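Long-range contacts in cell division control protein 45 cdc45 putative (Entamoeba histolytica, PDB 6CC2), which probably serves in DNA replication as a component of the replicative CMG helicase, as its Cdc45 relatives do: residues K23-Y28 with D76-F81; Y427-V432 with K531-L536; K477-I482 with V521-R526. One frame throughout, in Å; residues are numbered along the deposited sequence.

Contact 1. Residues K23-Y28 with D76-F81; sequences KTIQLY and DVHTVF
Thr24 and Asp76 open a run of five backbone hydrogen bonds between two nearly parallel strands. Asp76 O takes the N-H of Thr24 (N to O 2.7 Å), and Thr24 O then takes the N-H of His78. Beyond this the ladder runs on through Gln26 N to Thr79 O, Phe81 N to Gln26 O and Tyr28 N to Phe81 O. His78 is the extra residue of a beta bulge: Thr24 pairs with Val77, yet Ile25 pairs with Thr79. Both strands belong to a parallel sheet with helices packed on its two faces; strand 53-57 is the other neighbour of 24-28. Apolar contact dominates the face with Ile25, Leu27 and Phe81. Ile25 CG2 meets the edge of the Phe81 ring at CD1, 3.6 Å away, while Leu27 lies alongside Phe81 with CD2 3.9 Å from its CB; helix 33-48 packs onto Ile25 and Leu27. On the other face, Val77 CG1 lies 3.7 Å from Gln26 CB, and Val80 CG1 stands 3.9 Å from Tyr28 CE1. Polar bonds here fix side chains of 23-28 rather than linking the strands: Tyr28 OH donates to Gln26 OE1 (2.7 Å) from well above the amide plane, 61° out of it, and Gln26 NE2 bonds Thr71 of helix 61-71. The imidazole of His78 is held through ND1 by Arg18, which also bonds Thr79 OG1.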
loop_
_atom_site.group_PDB
_atom_site.type_symbol
_atom_site.label_atom_id
_atom_site.label_comp_id
_atom_site.label_asym_id
_atom_site.label_seq_id
_atom_site.Cartn_x
_atom_site.Cartn_y
_atom_site.Cartn_z
ATOM N N LYS A 23 -2.226 11.892 -31.098
ATOM C CA LYS A 23 -1.426 12.064 -29.894
ATOM C C LYS A 23 -1.923 11.126 -28.791
ATOM O O LYS A 23 -3.043 10.615 -28.837
ATOM C CB LYS A 23 -1.478 13.522 -29.436
ATOM C CG LYS A 23 -0.909 14.509 -30.455
ATOM C CD LYS A 23 -1.063 15.943 -29.976
ATOM C CE LYS A 23 -0.291 16.906 -30.858
ATOM N NZ LYS A 23 -0.395 18.303 -30.357
ATOM N N THR A 24 -1.065 10.902 -27.796
ATOM C CA THR A 24 -1.330 9.898 -26.772
ATOM C C THR A 24 -1.245 10.488 -25.361
ATOM O O THR A 24 -0.746 11.594 -25.143
ATOM C CB THR A 24 -0.351 8.713 -26.887
ATOM O OG1 THR A 24 0.950 9.137 -26.460
ATOM C CG2 THR A 24 -0.276 8.212 -28.318
ATOM N N ILE A 25 -1.760 9.724 -24.409
ATOM C CA ILE A 25 -1.767 10.080 -22.992
ATOM C C ILE A 25 -0.809 9.142 -22.265
ATOM O O ILE A 25 -0.868 7.922 -22.439
ATOM C CB ILE A 25 -3.180 9.981 -22.386
ATOM C CG1 ILE A 25 -4.164 10.864 -23.159
ATOM C CG2 ILE A 25 -3.160 10.361 -20.921
ATOM C CD1 ILE A 25 -5.616 10.493 -22.897
ATOM N N GLN A 26 0.060 9.707 -21.432
ATOM C CA GLN A 26 1.034 8.956 -20.664
ATOM C C GLN A 26 0.660 9.078 -19.195
ATOM O O GLN A 26 0.521 10.194 -18.678
ATOM C CB GLN A 26 2.433 9.517 -20.912
ATOM C CG GLN A 26 3.529 8.518 -20.887
ATOM C CD GLN A 26 4.859 9.168 -21.183
ATOM O OE1 GLN A 26 5.023 10.366 -20.952
ATOM N NE2 GLN A 26 5.812 8.392 -21.665
ATOM N N LEU A 27 0.492 7.940 -18.515
ATOM C CA LEU A 27 0.122 7.941 -17.111
ATOM C C LEU A 27 1.250 7.338 -16.291
ATOM O O LEU A 27 1.594 6.170 -16.476
ATOM C CB LEU A 27 -1.182 7.155 -16.891
ATOM C CG LEU A 27 -2.386 7.741 -17.637
ATOM C CD1 LEU A 27 -2.626 6.980 -18.931
ATOM C CD2 LEU A 27 -3.613 7.751 -16.759
ATOM N N TYR A 28 1.841 8.154 -15.426
ATOM C CA TYR A 28 2.929 7.745 -14.543
ATOM C C TYR A 28 2.323 7.260 -13.225
ATOM O O TYR A 28 1.603 7.998 -12.555
ATOM C CB TYR A 28 3.875 8.925 -14.305
ATOM C CG TYR A 28 4.620 9.421 -15.521
ATOM C CD1 TYR A 28 3.946 9.961 -16.612
ATOM C CD2 TYR A 28 5.998 9.367 -15.579
ATOM C CE1 TYR A 28 4.632 10.406 -17.731
ATOM C CE2 TYR A 28 6.702 9.825 -16.679
ATOM C CZ TYR A 28 6.010 10.339 -17.757
ATOM O OH TYR A 28 6.714 10.786 -18.848
ATOM N N ASP A 76 4.422 11.197 -29.581
ATOM C CA ASP A 76 3.114 11.804 -29.756
ATOM C C ASP A 76 2.402 12.059 -28.431
ATOM O O ASP A 76 1.180 12.241 -28.417
ATOM C CB ASP A 76 2.245 10.915 -30.650
ATOM C CG ASP A 76 2.878 10.653 -32.004
ATOM O OD1 ASP A 76 3.388 11.613 -32.622
ATOM O OD2 ASP A 76 2.868 9.485 -32.449
ATOM N N VAL A 77 3.131 12.085 -27.315
ATOM C CA VAL A 77 2.487 12.285 -26.025
ATOM C C VAL A 77 2.066 13.743 -25.897
ATOM O O VAL A 77 2.896 14.652 -25.973
ATOM C CB VAL A 77 3.414 11.859 -24.875
ATOM C CG1 VAL A 77 2.747 12.118 -23.531
ATOM C CG2 VAL A 77 3.753 10.395 -25.020
ATOM N N HIS A 78 0.761 13.967 -25.708
ATOM C CA HIS A 78 0.205 15.302 -25.557
ATOM C C HIS A 78 -0.215 15.623 -24.132
ATOM O O HIS A 78 -0.333 16.802 -23.788
ATOM C CB HIS A 78 -1.019 15.482 -26.476
ATOM C CG HIS A 78 -2.185 14.588 -26.146
ATOM N ND1 HIS A 78 -3.175 14.944 -25.258
ATOM C CD2 HIS A 78 -2.526 13.358 -26.603
ATOM C CE1 HIS A 78 -4.074 13.982 -25.181
ATOM N NE2 HIS A 78 -3.705 13.007 -25.989
ATOM N N THR A 79 -0.426 14.609 -23.294
ATOM C CA THR A 79 -0.911 14.799 -21.948
ATOM C C THR A 79 -0.203 13.784 -21.058
ATOM O O THR A 79 0.010 12.640 -21.475
ATOM C CB THR A 79 -2.422 14.576 -21.851
ATOM O OG1 THR A 79 -3.112 15.471 -22.709
ATOM C CG2 THR A 79 -2.914 14.800 -20.443
ATOM N N VAL A 80 0.142 14.197 -19.843
ATOM C CA VAL A 80 0.657 13.273 -18.834
ATOM C C VAL A 80 -0.202 13.390 -17.585
ATOM O O VAL A 80 -0.642 14.486 -17.212
ATOM C CB VAL A 80 2.143 13.533 -18.496
ATOM C CG1 VAL A 80 2.974 13.376 -19.738
ATOM C CG2 VAL A 80 2.326 14.907 -17.864
ATOM N N PHE A 81 -0.447 12.246 -16.954
ATOM C CA PHE A 81 -1.043 12.158 -15.630
ATOM C C PHE A 81 0.004 11.584 -14.686
ATOM O O PHE A 81 0.638 10.580 -15.014
ATOM C CB PHE A 81 -2.264 11.235 -15.629
ATOM C CG PHE A 81 -3.463 11.828 -16.252
ATOM C CD1 PHE A 81 -3.631 11.807 -17.632
ATOM C CD2 PHE A 81 -4.458 12.407 -15.466
ATOM C CE1 PHE A 81 -4.770 12.339 -18.209
ATOM C CE2 PHE A 81 -5.591 12.946 -16.055
ATOM C CZ PHE A 81 -5.735 12.921 -17.420
HETATM O O HOH W 1 -5.100 9.902 -26.447
#

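Contact 2. Residues Y427-V432 with K531-L536; sequences YRFCSV and KYKKAL. With EDO (1,2-ethanediol), chain C.
Lys533 sets its CG over a face of the Phe429 ring, a CH-pi contact made by a residue whose ammonium group goes on to a water. This CG sits 4.1 Å from the centroid of the Phe429 ring, 25° off the ring normal and displaced toward CZ, and the two side chains cross at about a right angle. A bend at chi3 (82°) brings Lys533 CE to within 4.0 Å of Phe429 CE1. Lys533 NZ then donates to a water that also bonds Ser431 OG. A second water joins the segments farther along: it donates to Lys533 O (2.9 Å) and lies in the plane of the Tyr427 ring, bonded to its OH. These two bridges supply the polar link between strand and helix, whose axes run almost antiparallel 11.6 Å apart; the rest is apolar packing. Leu536 CD2 touches both aromatic rings, 3.7 Å from Tyr427 CE2 and 3.8 Å from Phe429 CD2. Phe429 has CG anti to the backbone N (chi1 -172°), and its ring reaches Tyr532 edge against edge, CE2 to CE2 at 4.1 Å. Arg428 and Cys430 leave on the reverse side of the strand: Cys430 forms the disulfide with Cys420, and Arg428 NE donates to O2 of an ethanediol (2.8 Å), probably from the crystallisation liquor. Helix 529-537 thus packs on one face of the mixed sheet, with Leu536 also touching Ile469 of strand 468-474, and Tyr532 and Leu536 both meeting helix 494-508. Helix 444-462 contacts Arg428 on the other face.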
loop_
_atom_site.group_PDB
_atom_site.type_symbol
_atom_site.label_atom_id
_atom_site.label_comp_id
_atom_site.label_asym_id
_atom_site.label_seq_id
_atom_site.Cartn_x
_atom_site.Cartn_y
_atom_site.Cartn_z
ATOM N N TYR A 427 15.097 7.337 14.596
ATOM C CA TYR A 427 14.961 6.115 13.841
ATOM C C TYR A 427 15.251 4.963 14.781
ATOM O O TYR A 427 15.917 5.125 15.802
ATOM C CB TYR A 427 15.915 6.055 12.630
ATOM C CG TYR A 427 17.363 6.269 12.990
ATOM C CD1 TYR A 427 17.909 7.545 13.050
ATOM C CD2 TYR A 427 18.194 5.192 13.283
ATOM C CE1 TYR A 427 19.227 7.750 13.406
ATOM C CE2 TYR A 427 19.512 5.394 13.649
ATOM C CZ TYR A 427 20.023 6.679 13.713
ATOM O OH TYR A 427 21.343 6.898 14.055
ATOM N N ARG A 428 14.737 3.808 14.421
ATOM C CA ARG A 428 15.154 2.556 15.025
ATOM C C ARG A 428 16.207 1.935 14.116
ATOM O O ARG A 428 16.150 2.084 12.894
ATOM C CB ARG A 428 14.010 1.580 15.219
ATOM C CG ARG A 428 13.017 2.047 16.232
ATOM C CD ARG A 428 12.020 0.945 16.569
ATOM N NE ARG A 428 11.218 1.423 17.687
ATOM C CZ ARG A 428 10.064 2.069 17.578
ATOM N NH1 ARG A 428 9.497 2.243 16.396
ATOM N NH2 ARG A 428 9.458 2.501 18.670
ATOM N N PHE A 429 17.184 1.290 14.727
ATOM C CA PHE A 429 18.280 0.660 13.995
ATOM C C PHE A 429 18.385 -0.769 14.496
ATOM O O PHE A 429 18.404 -1.003 15.712
ATOM C CB PHE A 429 19.623 1.379 14.220
ATOM C CG PHE A 429 20.716 0.865 13.344
ATOM C CD1 PHE A 429 21.371 -0.324 13.654
ATOM C CD2 PHE A 429 21.091 1.551 12.220
ATOM C CE1 PHE A 429 22.386 -0.805 12.813
ATOM C CE2 PHE A 429 22.083 1.069 11.375
ATOM C CZ PHE A 429 22.712 -0.120 11.677
ATOM N N CYS A 430 18.462 -1.714 13.559
ATOM C CA CYS A 430 18.614 -3.114 13.908
ATOM C C CYS A 430 19.632 -3.736 12.964
ATOM O O CYS A 430 19.588 -3.487 11.764
ATOM C CB CYS A 430 17.308 -3.862 13.791
ATOM S SG CYS A 430 17.414 -5.483 14.556
ATOM N N SER A 431 20.533 -4.542 13.502
ATOM C CA SER A 431 21.514 -5.238 12.682
ATOM C C SER A 431 21.421 -6.732 12.944
ATOM O O SER A 431 21.218 -7.160 14.078
ATOM C CB SER A 431 22.952 -4.732 12.930
ATOM O OG SER A 431 23.414 -5.009 14.207
ATOM N N VAL A 432 21.539 -7.503 11.876
ATOM C CA VAL A 432 21.378 -8.947 11.884
ATOM C C VAL A 432 22.639 -9.532 11.296
ATOM O O VAL A 432 22.981 -9.234 10.140
ATOM C CB VAL A 432 20.150 -9.384 11.056
ATOM C CG1 VAL A 432 20.026 -10.896 11.069
ATOM C CG2 VAL A 432 18.894 -8.728 11.586
ATOM N N LYS A 531 31.427 2.456 12.515
ATOM C CA LYS A 531 31.685 3.726 11.850
ATOM C C LYS A 531 30.410 4.271 11.214
ATOM O O LYS A 531 30.078 5.464 11.351
ATOM C CB LYS A 531 32.777 3.536 10.798
ATOM C CG LYS A 531 33.122 4.779 10.009
ATOM C CD LYS A 531 34.163 4.461 8.937
ATOM C CE LYS A 531 34.578 5.713 8.178
ATOM N NZ LYS A 531 35.561 5.403 7.112
ATOM N N TYR A 532 29.681 3.413 10.507
ATOM C CA TYR A 532 28.432 3.829 9.871
ATOM C C TYR A 532 27.376 4.236 10.890
ATOM O O TYR A 532 26.669 5.238 10.703
ATOM C CB TYR A 532 27.901 2.704 8.995
ATOM C CG TYR A 532 26.564 3.037 8.393
ATOM C CD1 TYR A 532 26.470 3.949 7.350
ATOM C CD2 TYR A 532 25.395 2.502 8.891
ATOM C CE1 TYR A 532 25.259 4.285 6.819
ATOM C CE2 TYR A 532 24.180 2.831 8.356
ATOM C CZ TYR A 532 24.116 3.727 7.317
ATOM O OH TYR A 532 22.905 4.073 6.799
ATOM N N LYS A 533 27.238 3.477 11.981
ATOM C CA LYS A 533 26.248 3.850 12.982
ATOM C C LYS A 533 26.577 5.209 13.584
ATOM O O LYS A 533 25.669 6.020 13.832
ATOM C CB LYS A 533 26.181 2.768 14.071
ATOM C CG LYS A 533 25.500 1.474 13.577
ATOM C CD LYS A 533 25.869 0.259 14.453
ATOM C CE LYS A 533 25.043 0.184 15.689
ATOM N NZ LYS A 533 25.429 -1.009 16.547
ATOM N N LYS A 534 27.865 5.481 13.820
ATOM C CA LYS A 534 28.258 6.773 14.382
ATOM C C LYS A 534 27.970 7.908 13.405
ATOM O O LYS A 534 27.514 8.982 13.817
ATOM C CB LYS A 534 29.737 6.760 14.772
ATOM C CG LYS A 534 30.049 5.828 15.941
ATOM C CD LYS A 534 31.514 5.924 16.377
ATOM C CE LYS A 534 32.463 5.499 15.262
ATOM N NZ LYS A 534 33.850 5.261 15.754
ATOM N N ALA A 535 28.238 7.685 12.117
ATOM C CA ALA A 535 27.977 8.706 11.103
ATOM C C ALA A 535 26.491 8.968 10.952
ATOM O O ALA A 535 26.062 10.125 10.797
ATOM C CB ALA A 535 28.565 8.269 9.757
ATOM N N LEU A 536 25.694 7.900 10.954
ATOM C CA LEU A 536 24.254 8.036 10.884
ATOM C C LEU A 536 23.748 8.861 12.055
ATOM O O LEU A 536 22.976 9.806 11.879
ATOM C CB LEU A 536 23.635 6.644 10.880
ATOM C CG LEU A 536 22.198 6.449 10.431
ATOM C CD1 LEU A 536 22.004 6.724 8.953
ATOM C CD2 LEU A 536 21.833 5.006 10.790
HETATM C C1 EDO C . 14.066 -0.828 18.998
HETATM O O1 EDO C . 13.047 -1.840 18.829
HETATM C C2 EDO C . 13.747 0.060 20.203
HETATM O O2 EDO C . 12.480 0.700 20.042
HETATM O O HOH W 2 23.051 5.122 14.678
HETATM O O HOH W 3 23.087 -2.839 15.996
#

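Contact 3. Residues K477-I482 with V521-R526; sequences KKTFVI and VTEIHR. With EDO (1,2-ethanediol), chain G; EDO (1,2-ethanediol), chain D.
Phe480 turns its ring edge to Arg526, whose carbonyl O lies in the ring plane 3.7 Å from CE2. The His525 ring carries C1 of an ethanediol over the centre of one face, while its ND1 shares a water with Lys478 O. A third flat group, the Glu523 carboxylate, is held at both oxygens. Lys477 NZ reaches OE1 of Glu523 on the syn side at 2.8 Å, 16° out of plane, forming a salt bridge; Thr479 OG1 donates to OE2 of Glu523 on the anti side at 2.7 Å. Glu523 reaches them with an extended chain, CD lying anti to CA (chi2 172°). The strands themselves are antiparallel neighbours in the mixed sheet. Phe480 with Ile524 and Ile482 with Thr522 are hydrogen-bonded pairs, each joined by two N-H...O bonds, and their side chains share the face covered by helices 494-508 and 529-537. There Ile524 CG1 packs against Phe480 CB (3.7 Å), and Ile482 CB against Thr522 CG2 (3.6 Å). Arg526 N adds a bond to Lys478 O, the donor standing above the carbonyl plane. Lys478 and Thr479 form a G1 bulge opposite Asp474, at the turn from strand 468-474. With two donors gripping it, one of them cationic, the Glu523 carboxylate is fixed in rotation and would be expected to stay ionised.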
loop_
_atom_site.group_PDB
_atom_site.type_symbol
_atom_site.label_atom_id
_atom_site.label_comp_id
_atom_site.label_asym_id
_atom_site.label_seq_id
_atom_site.Cartn_x
_atom_site.Cartn_y
_atom_site.Cartn_z
ATOM N N LYS A 477 29.757 -11.358 0.530
ATOM C CA LYS A 477 30.296 -10.094 0.049
ATOM C C LYS A 477 31.090 -9.346 1.113
ATOM O O LYS A 477 31.786 -8.384 0.780
ATOM C CB LYS A 477 29.152 -9.218 -0.465
ATOM C CG LYS A 477 29.560 -8.169 -1.482
ATOM C CD LYS A 477 28.330 -7.597 -2.188
ATOM C CE LYS A 477 28.665 -6.347 -2.986
ATOM N NZ LYS A 477 27.454 -5.756 -3.620
ATOM N N LYS A 478 31.018 -9.770 2.378
ATOM C CA LYS A 478 31.703 -9.091 3.473
ATOM C C LYS A 478 31.131 -7.690 3.694
ATOM O O LYS A 478 31.872 -6.732 3.925
ATOM C CB LYS A 478 33.215 -9.035 3.219
ATOM C CG LYS A 478 33.834 -10.366 2.811
ATOM C CD LYS A 478 33.672 -11.413 3.897
ATOM C CE LYS A 478 34.389 -12.717 3.547
ATOM N NZ LYS A 478 33.657 -13.516 2.522
ATOM N N THR A 479 29.805 -7.571 3.630
ATOM C CA THR A 479 29.129 -6.295 3.724
ATOM C C THR A 479 27.896 -6.436 4.603
ATOM O O THR A 479 27.445 -7.546 4.915
ATOM C CB THR A 479 28.673 -5.790 2.349
ATOM O OG1 THR A 479 27.737 -6.731 1.793
ATOM C CG2 THR A 479 29.862 -5.610 1.399
ATOM N N PHE A 480 27.353 -5.298 4.994
ATOM C CA PHE A 480 25.964 -5.198 5.443
ATOM C C PHE A 480 25.161 -4.503 4.358
ATOM O O PHE A 480 25.564 -3.438 3.865
ATOM C CB PHE A 480 25.821 -4.410 6.745
ATOM C CG PHE A 480 26.247 -5.181 7.980
ATOM C CD1 PHE A 480 25.353 -6.016 8.614
ATOM C CD2 PHE A 480 27.539 -5.072 8.481
ATOM C CE1 PHE A 480 25.732 -6.730 9.721
ATOM C CE2 PHE A 480 27.923 -5.789 9.597
ATOM C CZ PHE A 480 27.024 -6.611 10.219
ATOM N N VAL A 481 24.031 -5.107 3.982
ATOM C CA VAL A 481 23.016 -4.400 3.230
ATOM C C VAL A 481 22.263 -3.519 4.212
ATOM O O VAL A 481 21.869 -3.989 5.276
ATOM C CB VAL A 481 22.073 -5.384 2.523
ATOM C CG1 VAL A 481 21.037 -4.640 1.710
ATOM C CG2 VAL A 481 22.884 -6.289 1.616
ATOM N N ILE A 482 22.114 -2.234 3.883
ATOM C CA ILE A 482 21.451 -1.272 4.754
ATOM C C ILE A 482 20.176 -0.799 4.062
ATOM O O ILE A 482 20.232 -0.256 2.945
ATOM C CB ILE A 482 22.342 -0.052 5.062
ATOM C CG1 ILE A 482 23.743 -0.469 5.464
ATOM C CG2 ILE A 482 21.668 0.808 6.149
ATOM C CD1 ILE A 482 23.805 -1.199 6.736
ATOM N N VAL A 521 18.236 1.899 -0.168
ATOM C CA VAL A 521 19.146 0.782 0.032
ATOM C C VAL A 521 20.573 1.260 -0.207
ATOM O O VAL A 521 20.848 1.910 -1.218
ATOM C CB VAL A 521 18.827 -0.386 -0.916
ATOM C CG1 VAL A 521 19.741 -1.567 -0.629
ATOM C CG2 VAL A 521 17.366 -0.803 -0.762
ATOM N N THR A 522 21.461 0.955 0.732
ATOM C CA THR A 522 22.893 1.150 0.525
ATOM C C THR A 522 23.595 -0.092 1.060
ATOM O O THR A 522 22.959 -1.092 1.393
ATOM C CB THR A 522 23.385 2.460 1.171
ATOM O OG1 THR A 522 24.775 2.658 0.831
ATOM C CG2 THR A 522 23.245 2.443 2.672
ATOM N N GLU A 523 24.921 -0.041 1.140
ATOM C CA GLU A 523 25.713 -1.199 1.545
ATOM C C GLU A 523 27.027 -0.693 2.114
ATOM O O GLU A 523 27.600 0.259 1.601
ATOM C CB GLU A 523 25.953 -2.109 0.338
ATOM C CG GLU A 523 26.606 -3.435 0.653
ATOM C CD GLU A 523 26.628 -4.362 -0.553
ATOM O OE1 GLU A 523 26.721 -3.855 -1.690
ATOM O OE2 GLU A 523 26.534 -5.596 -0.365
ATOM N N ILE A 524 27.489 -1.334 3.186
ATOM C CA ILE A 524 28.739 -0.960 3.821
ATOM C C ILE A 524 29.624 -2.187 3.952
ATOM O O ILE A 524 29.151 -3.328 3.962
ATOM C CB ILE A 524 28.507 -0.327 5.211
ATOM C CG1 ILE A 524 27.891 -1.365 6.171
ATOM C CG2 ILE A 524 27.589 0.871 5.109
ATOM C CD1 ILE A 524 27.811 -0.881 7.602
ATOM N N HIS A 525 30.936 -1.943 4.082
ATOM C CA HIS A 525 31.846 -3.009 4.471
ATOM C C HIS A 525 31.496 -3.472 5.886
ATOM O O HIS A 525 31.188 -2.655 6.760
ATOM C CB HIS A 525 33.289 -2.542 4.434
ATOM C CG HIS A 525 33.766 -2.177 3.061
ATOM N ND1 HIS A 525 33.934 -3.110 2.060
ATOM C CD2 HIS A 525 34.105 -0.981 2.525
ATOM C CE1 HIS A 525 34.348 -2.503 0.960
ATOM N NE2 HIS A 525 34.460 -1.212 1.216
ATOM N N ARG A 526 31.534 -4.783 6.106
ATOM C CA ARG A 526 31.128 -5.318 7.404
ATOM C C ARG A 526 31.890 -4.646 8.533
ATOM O O ARG A 526 31.299 -4.290 9.556
ATOM C CB ARG A 526 31.325 -6.844 7.455
ATOM C CG ARG A 526 31.673 -7.391 8.861
ATOM C CD ARG A 526 30.779 -8.531 9.359
ATOM N NE ARG A 526 31.173 -9.824 8.838
ATOM C CZ ARG A 526 31.009 -10.988 9.482
ATOM N NH1 ARG A 526 30.460 -11.031 10.685
ATOM N NH2 ARG A 526 31.401 -12.101 8.902
HETATM C C1 EDO G . 31.206 -1.314 0.254
HETATM O O1 EDO G . 30.333 -0.185 0.143
HETATM C C2 EDO G . 30.544 -2.546 -0.342
HETATM O O2 EDO G . 30.176 -2.293 -1.698
HETATM C C1 EDO D . 31.796 2.063 4.618
HETATM O O1 EDO D . 31.743 0.724 4.158
HETATM C C2 EDO D . 30.645 2.247 5.573
HETATM O O2 EDO D . 30.794 3.393 6.277
HETATM O O HOH W 4 34.413 -5.825 3.361
#

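How the contacts relate
Contacts 2 and 3 are parts of one unit, their centres 12 Å apart. Both involve the mixed sheet, and strand 519-525 of contact 3 is followed in the chain, after a short linker, by helix 529-537 of contact 2. Tyr532 joins them: its OH lies 3.6 Å from Ile482 CG2 and its CB 3.8 Å from Ile524 CD1, so the helix that covers Phe429 also covers the 479-485/519-525 pair. Contact 1 belongs to a separate, parallel sheet near the N terminus, with its centre 43 Å from that of contact 2 and 40 Å from that of contact 3. Two distinct sheet units are consistent with the RecJ-like architecture of Cdc45 proteins.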